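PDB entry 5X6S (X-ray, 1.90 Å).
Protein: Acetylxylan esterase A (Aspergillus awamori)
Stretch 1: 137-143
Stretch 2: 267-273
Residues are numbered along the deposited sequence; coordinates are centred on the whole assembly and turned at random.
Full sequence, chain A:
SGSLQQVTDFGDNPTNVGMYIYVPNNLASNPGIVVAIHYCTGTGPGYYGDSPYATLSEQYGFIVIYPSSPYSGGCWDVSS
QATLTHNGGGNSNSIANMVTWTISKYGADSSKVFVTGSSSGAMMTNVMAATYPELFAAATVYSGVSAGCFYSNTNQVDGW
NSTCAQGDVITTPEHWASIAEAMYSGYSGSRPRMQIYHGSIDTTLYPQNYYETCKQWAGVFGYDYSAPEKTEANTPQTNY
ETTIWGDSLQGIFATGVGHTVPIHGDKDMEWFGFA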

# COMPACT_ATOMS: atom_id res chain seq x y z
N ALA A 137 -1.33 -7.13 -1.66
CA ALA A 137 0.01 -7.67 -1.85
C ALA A 137 0.02 -8.76 -2.90
O ALA A 137 0.99 -8.90 -3.65
CB ALA A 137 0.53 -8.20 -0.53
N ALA A 138 -1.07 -9.53 -2.97
CA ALA A 138 -1.20 -10.67 -3.92
C ALA A 138 -2.62 -11.07 -4.00
O ALA A 138 -3.42 -10.75 -3.06
CB ALA A 138 -0.34 -11.87 -3.49
N ALA A 139 -2.98 -11.76 -5.07
CA ALA A 139 -4.32 -12.21 -5.36
C ALA A 139 -4.28 -13.57 -5.98
O ALA A 139 -3.33 -13.84 -6.77
CB ALA A 139 -5.01 -11.29 -6.34
N THR A 140 -5.30 -14.39 -5.70
CA THR A 140 -5.43 -15.74 -6.33
C THR A 140 -6.79 -15.81 -6.97
O THR A 140 -7.82 -15.60 -6.30
CB THR A 140 -5.17 -16.91 -5.31
OG1 THR A 140 -3.81 -16.85 -4.83
CG2 THR A 140 -5.40 -18.30 -5.94
N VAL A 141 -6.84 -16.14 -8.25
CA VAL A 141 -8.04 -16.16 -9.06
C VAL A 141 -8.38 -17.61 -9.41
O VAL A 141 -7.57 -18.31 -10.08
CB VAL A 141 -7.85 -15.30 -10.35
CG1 VAL A 141 -9.04 -15.31 -11.26
CG2 VAL A 141 -7.47 -13.85 -10.00
N TYR A 142 -9.52 -18.08 -8.90
CA TYR A 142 -10.06 -19.42 -9.22
C TYR A 142 -11.17 -19.36 -10.29
O TYR A 142 -12.36 -19.17 -9.99
CB TYR A 142 -10.55 -20.18 -7.96
CG TYR A 142 -9.45 -20.63 -7.07
CD1 TYR A 142 -8.66 -21.74 -7.43
CD2 TYR A 142 -9.13 -19.95 -5.89
CE1 TYR A 142 -7.61 -22.14 -6.64
CE2 TYR A 142 -8.05 -20.38 -5.07
CZ TYR A 142 -7.32 -21.48 -5.46
OH TYR A 142 -6.28 -21.95 -4.72
N SER A 143 -10.77 -19.52 -11.57
CA SER A 143 -11.76 -19.59 -12.67
C SER A 143 -12.60 -18.34 -12.82
O SER A 143 -13.81 -18.32 -12.51
CB SER A 143 -12.68 -20.81 -12.51
OG SER A 143 -11.92 -22.00 -12.26
N LYS A 267 -1.78 -23.93 -0.83
CA LYS A 267 -1.07 -23.22 -1.92
C LYS A 267 -1.31 -21.72 -1.89
O LYS A 267 -0.42 -20.94 -2.22
CB LYS A 267 -1.43 -23.80 -3.30
CG LYS A 267 -1.07 -25.27 -3.53
CD LYS A 267 0.26 -25.67 -2.93
CE LYS A 267 1.41 -25.20 -3.74
NZ LYS A 267 2.66 -25.94 -3.32
N ASP A 268 -2.51 -21.31 -1.50
CA ASP A 268 -2.82 -19.88 -1.35
C ASP A 268 -1.93 -19.30 -0.26
O ASP A 268 -1.37 -18.22 -0.44
CB ASP A 268 -4.29 -19.63 -0.97
CG ASP A 268 -5.28 -20.03 -2.03
OD1 ASP A 268 -4.93 -20.32 -3.20
OD2 ASP A 268 -6.50 -20.11 -1.69
N MET A 269 -1.81 -20.01 0.87
CA MET A 269 -0.94 -19.60 1.97
C MET A 269 0.51 -19.33 1.53
O MET A 269 1.19 -18.40 2.02
CB MET A 269 -0.99 -20.63 3.12
CG MET A 269 -2.36 -20.81 3.79
SD MET A 269 -3.09 -19.24 4.40
CE MET A 269 -4.12 -18.76 3.03
N GLU A 270 0.99 -20.17 0.62
CA GLU A 270 2.34 -20.09 0.08
C GLU A 270 2.45 -18.88 -0.86
O GLU A 270 3.41 -18.14 -0.76
CB GLU A 270 2.69 -21.37 -0.67
CG GLU A 270 2.97 -22.53 0.26
CD GLU A 270 3.15 -23.87 -0.46
OE1 GLU A 270 3.43 -23.88 -1.68
OE2 GLU A 270 2.97 -24.90 0.20
N TRP A 271 1.45 -18.69 -1.73
CA TRP A 271 1.48 -17.57 -2.68
C TRP A 271 1.41 -16.25 -1.93
O TRP A 271 2.15 -15.28 -2.23
CB TRP A 271 0.32 -17.69 -3.66
CG TRP A 271 0.20 -16.55 -4.63
CD1 TRP A 271 -0.83 -15.68 -4.76
CD2 TRP A 271 1.20 -16.14 -5.58
NE1 TRP A 271 -0.56 -14.78 -5.75
CE2 TRP A 271 0.68 -15.05 -6.28
CE3 TRP A 271 2.47 -16.62 -5.94
CZ2 TRP A 271 1.38 -14.41 -7.30
CZ3 TRP A 271 3.16 -15.97 -6.98
CH2 TRP A 271 2.62 -14.89 -7.62
N PHE A 272 0.53 -16.20 -0.93
CA PHE A 272 0.36 -15.01 -0.12
C PHE A 272 1.59 -14.75 0.70
O PHE A 272 1.95 -13.61 0.87
CB PHE A 272 -0.84 -15.12 0.80
CG PHE A 272 -2.15 -15.25 0.11
CD1 PHE A 272 -2.29 -14.99 -1.22
CD2 PHE A 272 -3.29 -15.63 0.83
CE1 PHE A 272 -3.51 -15.13 -1.84
CE2 PHE A 272 -4.52 -15.78 0.24
CZ PHE A 272 -4.65 -15.51 -1.12
N GLY A 273 2.23 -15.81 1.22
CA GLY A 273 3.43 -15.67 2.05
C GLY A 273 3.22 -16.02 3.50
O GLY A 273 4.14 -15.91 4.32

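The last turns of a helix, residues 267–272, pack against strand 138–142 with their axes 8.8 Å apart at closest approach. The N-to-C directions differ by 149°, so the two elements run roughly antiparallel: the start of the helical stretch lies near Thr140 and Tyr142, and its end near Ala138.

Lys267 contributes almost nothing to the contact. Its CA-to-CB bond points toward the strand, but the end of the side chain leads away, and Lys267 NZ forms a salt bridge with Glu270 OE1 at 2.7 Å, one helical turn further on. The backbone carbonyl of Lys267 accepts a hydrogen bond from the amide of Trp271, an ordinary i to i+4 helical bond.

Asp268 is the first residue to engage the strand. Its carboxylate accepts a short hydrogen bond from the phenol of Tyr142, with Tyr142 OH and Asp268 OD1 2.6 Å apart. The CA-to-CB bond of Tyr142 points sideways, yet the length of the side chain carries its hydroxyl to the helix, and the carboxylate oxygen lies at the edge of the ring, near its plane, as expected for a bond made through the phenol oxygen. The same oxygen also lies close to the methyl group of Thr140, with Asp268 OD1 3.4 Å from Thr140 CG2. Asp268 OD2 is hydrogen-bonded elsewhere in the structure.

Met269 and Glu270 are out of reach of the strand, and the contact resumes at Trp271. Its CA-to-CB bond points toward the strand, chi1 is in the t rotamer, and Trp271 NE1 donates a hydrogen bond to Ala139 O at 3.1 Å. The N-H...O angle of 137° is well short of linear, although the acceptor lies near the ring plane. Ala139 thus takes part through its backbone while its own CA-to-CB bond points away. The indole also meets the residues before and after Ala139: Trp271 CD1 lies 4.0 Å from Ala138 CB, an apolar contact, and 3.2 Å from Thr140 OG1.

Phe272 closes the helix, its amide bonded to the carbonyl of Asp268. Its CA-to-CB bond points sideways, but the m rotamer brings the ring nearer the strand, where Phe272 CE1 approaches Thr140 OG1 at 3.5 Å and Phe272 CD1 packs against Ala138 CB at 4.3 Å. The small side chain of Ala138 therefore touches both aromatic residues of the helix, Trp271 and Phe272. Gly273 then leaves helical geometry with a positive phi and makes no contact with the strand.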